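Local structure of calreticulin, putative (5HCF) at residues Ile62-Lys67 with Leu201-Glu206; Thr103-Met108 with His121-Tyr126. The protein probably serves as a lectin-like chaperone of the parasite Trypanosoma cruzi, its globular domain binding both carbohydrate and peptide on a legume-lectin fold. All blocks are in the same frame, centred on the assembly; numbering follows the deposited sequence. Where two conformers were deposited one is given.

Contact 1. Residues Ile62-Lys67 with Leu201-Glu206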
loop_
_atom_site.group_PDB
_atom_site.type_symbol
_atom_site.label_atom_id
_atom_site.label_comp_id
_atom_site.label_asym_id
_atom_site.label_seq_id
_atom_site.Cartn_x
_atom_site.Cartn_y
_atom_site.Cartn_z
ATOM N N ILE A 62 11.542 11.248 -3.509
ATOM C CA ILE A 62 11.026 11.458 -2.161
ATOM C C ILE A 62 11.972 10.938 -1.084
ATOM O O ILE A 62 12.389 9.782 -1.111
ATOM C CB ILE A 62 9.645 10.781 -1.984
ATOM C CG1 ILE A 62 8.623 11.405 -2.936
ATOM C CG2 ILE A 62 9.165 10.892 -0.548
ATOM C CD1 ILE A 62 7.313 10.649 -3.007
ATOM N N ASN A 63 12.317 11.805 -0.140
ATOM C CA ASN A 63 13.135 11.406 0.997
ATOM C C ASN A 63 12.404 11.668 2.307
ATOM O O ASN A 63 11.372 12.338 2.327
ATOM C CB ASN A 63 14.476 12.140 0.985
ATOM C CG ASN A 63 15.634 11.245 1.387
ATOM O OD1 ASN A 63 15.584 10.564 2.413
ATOM N ND2 ASN A 63 16.689 11.245 0.578
ATOM N N ASN A 64 12.945 11.140 3.398
ATOM C CA ASN A 64 12.355 11.344 4.714
ATOM C C ASN A 64 13.411 11.464 5.814
ATOM O O ASN A 64 13.262 10.890 6.889
ATOM C CB ASN A 64 11.372 10.216 5.044
ATOM C CG ASN A 64 12.026 8.849 5.033
ATOM O OD1 ASN A 64 12.945 8.597 4.251
ATOM N ND2 ASN A 64 11.566 7.962 5.911
ATOM N N GLU A 65 14.475 12.214 5.549
ATOM C CA GLU A 65 15.514 12.416 6.555
ATOM C C GLU A 65 14.989 13.274 7.708
ATOM O O GLU A 65 14.585 14.420 7.497
ATOM C CB GLU A 65 16.750 13.069 5.940
ATOM C CG GLU A 65 17.993 12.898 6.786
ATOM C CD GLU A 65 19.207 13.544 6.168
ATOM O OE1 GLU A 65 20.103 13.965 6.931
ATOM O OE2 GLU A 65 19.268 13.626 4.922
ATOM N N LYS A 66 14.986 12.705 8.914
ATOM C CA LYS A 66 14.519 13.409 10.109
ATOM C C LYS A 66 13.130 14.013 9.934
ATOM O O LYS A 66 12.816 15.060 10.498
ATOM C CB LYS A 66 15.532 14.461 10.556
ATOM C CG LYS A 66 16.803 13.877 11.177
ATOM C CD LYS A 66 17.685 14.999 11.744
ATOM C CE LYS A 66 18.893 14.414 12.475
ATOM N NZ LYS A 66 18.438 13.715 13.743
ATOM N N LYS A 67 12.305 13.328 9.147
ATOM C CA LYS A 67 10.984 13.815 8.771
ATOM C C LYS A 67 10.031 12.630 8.651
ATOM O O LYS A 67 10.461 11.487 8.477
ATOM C CB LYS A 67 11.029 14.593 7.455
ATOM C CG LYS A 67 11.849 15.863 7.515
ATOM C CD LYS A 67 12.056 16.445 6.127
ATOM C CE LYS A 67 10.736 16.890 5.512
ATOM N NZ LYS A 67 10.085 17.957 6.326
ATOM N N LEU A 201 16.171 3.588 11.052
ATOM C CA LEU A 201 15.324 2.512 10.551
ATOM C C LEU A 201 14.247 3.063 9.631
ATOM O O LEU A 201 13.976 2.513 8.564
ATOM C CB LEU A 201 14.676 1.747 11.706
ATOM C CG LEU A 201 15.597 0.928 12.610
ATOM C CD1 LEU A 201 14.798 0.292 13.736
ATOM C CD2 LEU A 201 16.353 -0.130 11.807
ATOM N N HIS A 202 13.632 4.158 10.062
ATOM C CA HIS A 202 12.545 4.791 9.317
ATOM C C HIS A 202 12.979 5.318 7.953
ATOM O O HIS A 202 12.172 5.407 7.031
ATOM C CB HIS A 202 11.961 5.945 10.131
ATOM C CG HIS A 202 12.759 7.206 10.034
ATOM N ND1 HIS A 202 12.522 8.166 9.073
ATOM C CD2 HIS A 202 13.810 7.656 10.761
ATOM C CE1 HIS A 202 13.380 9.158 9.222
ATOM N NE2 HIS A 202 14.172 8.873 10.239
ATOM N N LYS A 203 14.258 5.664 7.833
ATOM C CA LYS A 203 14.760 6.349 6.646
ATOM C C LYS A 203 14.942 5.447 5.439
ATOM O O LYS A 203 15.451 4.334 5.539
ATOM C CB LYS A 203 16.087 7.036 6.981
ATOM C CG LYS A 203 16.596 8.004 5.931
ATOM C CD LYS A 203 17.998 8.469 6.304
ATOM C CE LYS A 203 19.035 7.385 6.007
ATOM N NZ LYS A 203 19.566 7.361 4.620
ATOM N N VAL A 204 14.516 5.948 4.287
ATOM C CA VAL A 204 14.734 5.249 3.036
ATOM C C VAL A 204 16.227 5.203 2.745
ATOM O O VAL A 204 16.911 6.222 2.851
ATOM C CB VAL A 204 13.984 5.929 1.873
ATOM C CG1 VAL A 204 12.479 5.862 2.101
ATOM C CG2 VAL A 204 14.441 7.371 1.709
ATOM N N PRO A 205 16.745 4.014 2.400
ATOM C CA PRO A 205 18.178 3.871 2.126
ATOM C C PRO A 205 18.582 4.703 0.914
ATOM O O PRO A 205 19.548 5.461 0.978
ATOM C CB PRO A 205 18.345 2.374 1.857
ATOM C CG PRO A 205 17.005 1.910 1.429
ATOM C CD PRO A 205 16.000 2.770 2.145
ATOM N N GLU A 206 17.837 4.560 -0.176
ATOM C CA GLU A 206 17.993 5.430 -1.332
ATOM C C GLU A 206 16.714 6.236 -1.504
ATOM O O GLU A 206 15.673 5.858 -0.975
ATOM C CB GLU A 206 18.316 4.632 -2.599
ATOM C CG GLU A 206 19.639 3.880 -2.544
ATOM C CD GLU A 206 20.802 4.771 -2.116
ATOM O OE1 GLU A 206 20.755 5.995 -2.374
ATOM O OE2 GLU A 206 21.764 4.243 -1.515
HETATM O O HOH W 1 10.014 8.989 8.086
#
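Asn64 reaches across to the backbone of His202-Val204 with both ends of its side-chain amide, and these two hydrogen bonds carry the contact. Val204 N gives its hydrogen to Asn64 OD1 at 3.1 Å, almost straight (177° at the hydrogen) and on a lone pair of the amide oxygen. From the other end, Asn64 ND2 donates to His202 O over 2.9 Å; this oxygen lies close to the amide plane of Asn64, while the nitrogen stands above the plane of the His202 carbonyl and the bond is more bent. Chi1 of 59° sets Asn64 CG between its backbone N and carbonyl carbon. In one conformer of Asn63, OD1 accepts from Asn64 N, a local bond between the two asparagines.

A water completes the polar network: it accepts from Asn64 ND2, donates to Lys67 O at 2.6 Å and is hydrogen-bonded to His202 ND1. In one of its two conformers the His202 imidazole stands 82° from the Asn64 amide plane and turns its edge to Asn64 O and Lys66 N of the type II turn Asn64-Lys67.

Nonbonded contact is made mainly by Val204, whose CG2 methyl lies 3.2 Å from Asn64 OD1, the oxygen that its own N-H also binds. Within the Leu201-Glu206 loop, the CB of Lys203 packs over the centre of the His202 ring.

Both segments are loops of the legume-lectin-like sandwich: Ile62-Lys67 leads from strand 50-62 into strand 69-76, and Leu201-Glu206 runs into strand 208-217. Ile62 pairs through its backbone with Leu208, and past this point the side chain of Asn64 takes over the joining; Asn64 touches Leu69 of strand 69-76, and His202 rests on Leu172 of helix 172-175.

Contact 2. Residues Thr103-Met108 with His121-Tyr126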
loop_
_atom_site.group_PDB
_atom_site.type_symbol
_atom_site.label_atom_id
_atom_site.label_comp_id
_atom_site.label_asym_id
_atom_site.label_seq_id
_atom_site.Cartn_x
_atom_site.Cartn_y
_atom_site.Cartn_z
ATOM N N THR A 103 11.831 -6.852 -8.673
ATOM C CA THR A 103 12.329 -5.483 -8.597
ATOM C C THR A 103 12.463 -5.024 -7.148
ATOM O O THR A 103 11.539 -5.191 -6.348
ATOM C CB THR A 103 11.408 -4.507 -9.350
ATOM O OG1 THR A 103 11.062 -5.058 -10.628
ATOM C CG2 THR A 103 12.089 -3.159 -9.535
ATOM N N LYS A 104 13.611 -4.442 -6.815
ATOM C CA LYS A 104 13.862 -3.996 -5.454
ATOM C C LYS A 104 12.931 -2.856 -5.060
ATOM O O LYS A 104 12.904 -1.807 -5.709
ATOM C CB LYS A 104 15.315 -3.551 -5.286
ATOM C CG LYS A 104 15.576 -2.813 -3.977
ATOM C CD LYS A 104 17.055 -2.541 -3.753
ATOM C CE LYS A 104 17.284 -1.812 -2.432
ATOM N NZ LYS A 104 18.733 -1.581 -2.148
ATOM N N TYR A 105 12.164 -3.070 -3.996
ATOM C CA TYR A 105 11.318 -2.023 -3.441
ATOM C C TYR A 105 11.812 -1.659 -2.049
ATOM O O TYR A 105 12.606 -2.390 -1.461
ATOM C CB TYR A 105 9.852 -2.470 -3.398
ATOM C CG TYR A 105 9.620 -3.727 -2.586
ATOM C CD1 TYR A 105 9.620 -4.974 -3.191
ATOM C CD2 TYR A 105 9.421 -3.666 -1.212
ATOM C CE1 TYR A 105 9.422 -6.122 -2.456
ATOM C CE2 TYR A 105 9.223 -4.812 -0.469
ATOM C CZ TYR A 105 9.224 -6.036 -1.098
ATOM O OH TYR A 105 9.025 -7.182 -0.364
ATOM N N TRP A 106 11.360 -0.521 -1.534
ATOM C CA TRP A 106 11.607 -0.168 -0.144
ATOM C C TRP A 106 10.411 -0.576 0.702
ATOM O O TRP A 106 10.568 -1.059 1.821
ATOM C CB TRP A 106 11.868 1.327 0.024
ATOM C CG TRP A 106 11.948 1.752 1.477
ATOM C CD1 TRP A 106 12.917 1.410 2.380
ATOM C CD2 TRP A 106 11.022 2.590 2.183
ATOM N NE1 TRP A 106 12.649 1.984 3.602
ATOM C CE2 TRP A 106 11.495 2.713 3.508
ATOM C CE3 TRP A 106 9.842 3.249 1.825
ATOM C CZ2 TRP A 106 10.826 3.469 4.475
ATOM C CZ3 TRP A 106 9.179 4.000 2.786
ATOM C CH2 TRP A 106 9.672 4.102 4.096
ATOM N N LEU A 107 9.214 -0.348 0.165
ATOM C CA LEU A 107 7.985 -0.668 0.875
ATOM C C LEU A 107 6.975 -1.421 0.010
ATOM O O LEU A 107 6.728 -1.060 -1.142
ATOM C CB LEU A 107 7.340 0.615 1.418
ATOM C CG LEU A 107 6.011 0.494 2.178
ATOM C CD1 LEU A 107 6.204 -0.114 3.569
ATOM C CD2 LEU A 107 5.304 1.844 2.271
ATOM N N MET A 108 6.412 -2.481 0.579
ATOM C CA MET A 108 5.263 -3.159 -0.008
ATOM C C MET A 108 4.116 -3.075 0.988
ATOM O O MET A 108 4.202 -3.613 2.096
ATOM C CB MET A 108 5.587 -4.610 -0.353
ATOM C CG MET A 108 4.392 -5.411 -0.845
ATOM S SD MET A 108 4.865 -7.013 -1.530
ATOM C CE MET A 108 3.524 -8.047 -0.938
ATOM N N HIS A 121 -0.185 -6.247 4.205
ATOM C CA HIS A 121 1.266 -6.273 4.089
ATOM C C HIS A 121 1.864 -4.950 4.501
ATOM O O HIS A 121 1.441 -3.894 4.028
ATOM C CB HIS A 121 1.705 -6.574 2.656
ATOM C CG HIS A 121 1.509 -7.996 2.241
ATOM N ND1 HIS A 121 2.141 -9.046 2.866
ATOM C CD2 HIS A 121 0.765 -8.538 1.246
ATOM C CE1 HIS A 121 1.786 -10.180 2.284
ATOM N NE2 HIS A 121 0.955 -9.897 1.298
ATOM N N ILE A 122 2.849 -5.010 5.389
ATOM C CA ILE A 122 3.728 -3.875 5.604
ATOM C C ILE A 122 5.152 -4.405 5.585
ATOM O O ILE A 122 5.701 -4.769 6.625
ATOM C CB ILE A 122 3.451 -3.148 6.922
ATOM C CG1 ILE A 122 1.978 -2.751 7.015
ATOM C CG2 ILE A 122 4.344 -1.918 7.029
ATOM C CD1 ILE A 122 1.635 -2.002 8.273
ATOM N N ILE A 123 5.738 -4.452 4.392
ATOM C CA ILE A 123 7.043 -5.073 4.204
ATOM C C ILE A 123 8.104 -4.020 3.913
ATOM O O ILE A 123 8.000 -3.260 2.946
ATOM C CB ILE A 123 7.017 -6.107 3.060
ATOM C CG1 ILE A 123 5.940 -7.163 3.320
ATOM C CG2 ILE A 123 8.376 -6.765 2.896
ATOM C CD1 ILE A 123 5.911 -8.276 2.297
ATOM N N LEU A 124 9.124 -3.976 4.761
ATOM C CA LEU A 124 10.186 -2.993 4.620
ATOM C C LEU A 124 11.473 -3.658 4.169
ATOM O O LEU A 124 11.901 -4.658 4.746
ATOM C CB LEU A 124 10.417 -2.259 5.940
ATOM C CG LEU A 124 9.358 -1.251 6.386
ATOM C CD1 LEU A 124 9.543 -0.914 7.862
ATOM C CD2 LEU A 124 9.430 0.008 5.527
ATOM N N HIS A 125 12.090 -3.110 3.130
ATOM C CA HIS A 125 13.395 -3.588 2.731
ATOM C C HIS A 125 14.429 -2.900 3.603
ATOM O O HIS A 125 14.571 -1.680 3.569
ATOM C CB HIS A 125 13.684 -3.322 1.257
ATOM C CG HIS A 125 15.010 -3.852 0.819
ATOM N ND1 HIS A 125 15.164 -5.103 0.255
ATOM C CD2 HIS A 125 16.256 -3.326 0.903
ATOM C CE1 HIS A 125 16.439 -5.314 -0.006
ATOM N NE2 HIS A 125 17.125 -4.248 0.375
ATOM N N TYR A 126 15.120 -3.689 4.414
ATOM C CA TYR A 126 16.127 -3.161 5.317
ATOM C C TYR A 126 17.322 -4.101 5.395
ATOM O O TYR A 126 17.170 -5.291 5.681
ATOM C CB TYR A 126 15.537 -2.935 6.712
ATOM C CG TYR A 126 16.554 -2.482 7.733
ATOM C CD1 TYR A 126 17.007 -1.171 7.764
ATOM C CD2 TYR A 126 17.078 -3.374 8.656
ATOM C CE1 TYR A 126 17.948 -0.758 8.697
ATOM C CE2 TYR A 126 18.018 -2.974 9.587
ATOM C CZ TYR A 126 18.448 -1.667 9.604
ATOM O OH TYR A 126 19.377 -1.278 10.538
#
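Met108 and Ile123 form a hydrogen-bonded pair of an antiparallel beta hairpin, strands 107-114 and 117-126, within a sheet of the lectin-like sandwich. Met108 N to Ile123 O (3.0 Å) and Ile123 N to Met108 O close the ring, and His125 N to Trp106 O carries the pairing past Leu107 and Leu124. Trp106 and Leu107 together face Leu90 of strand 83-91, a classic beta bulge.

The looser part is confined to exposed Lys104 and partly exposed His125 and Met108; Tyr105, His121 and Ile123 beside them remain buried. Tyr105 OH approaches Ile123 CG2, and the extended Lys104 crosses the His125 imidazole at about a right angle; His125 ND1 is hydrogen-bonded to Asn130 OD1. His121, hydrogen-bonded through NE2 to Asp112, has a ring face under Met108 CE in one conformer of Met108, a contact that stays doubtful.

The tightly packed part lies on the face of Leu107 and Leu124. Leu107 continues inward to Val71 of strand 69-76. Leu124 CD2 meets Leu107 CD1 at 3.8 Å and stands over the six-membered ring of Trp106, 4.2 Å from its centroid, a CH-pi contact.

Overall arrangement
Contact 2 is nested along the chain inside the long loop that contact 1 closes, and their centres lie about 13 Å apart. Trp106 is the main bridge: the Leu201-Glu206 loop packs on its indole, with Pro205 CD 3.4 Å from Trp106 CD1 and Val204 CG1 3.6 Å from Trp106 CD2. A second junction joins Leu201 CD2 to Tyr126 CZ at 3.4 Å. Leu69 touches both Asn64 and Trp106, linking the two contacts through strand 69-76. Contact 1 is peripheral, about 17 Å from the chain centre, against about 10 Å for contact 2. A bound acetic acid, probably from the crystallisation liquor, lies about 6 Å from the Met108 side chain.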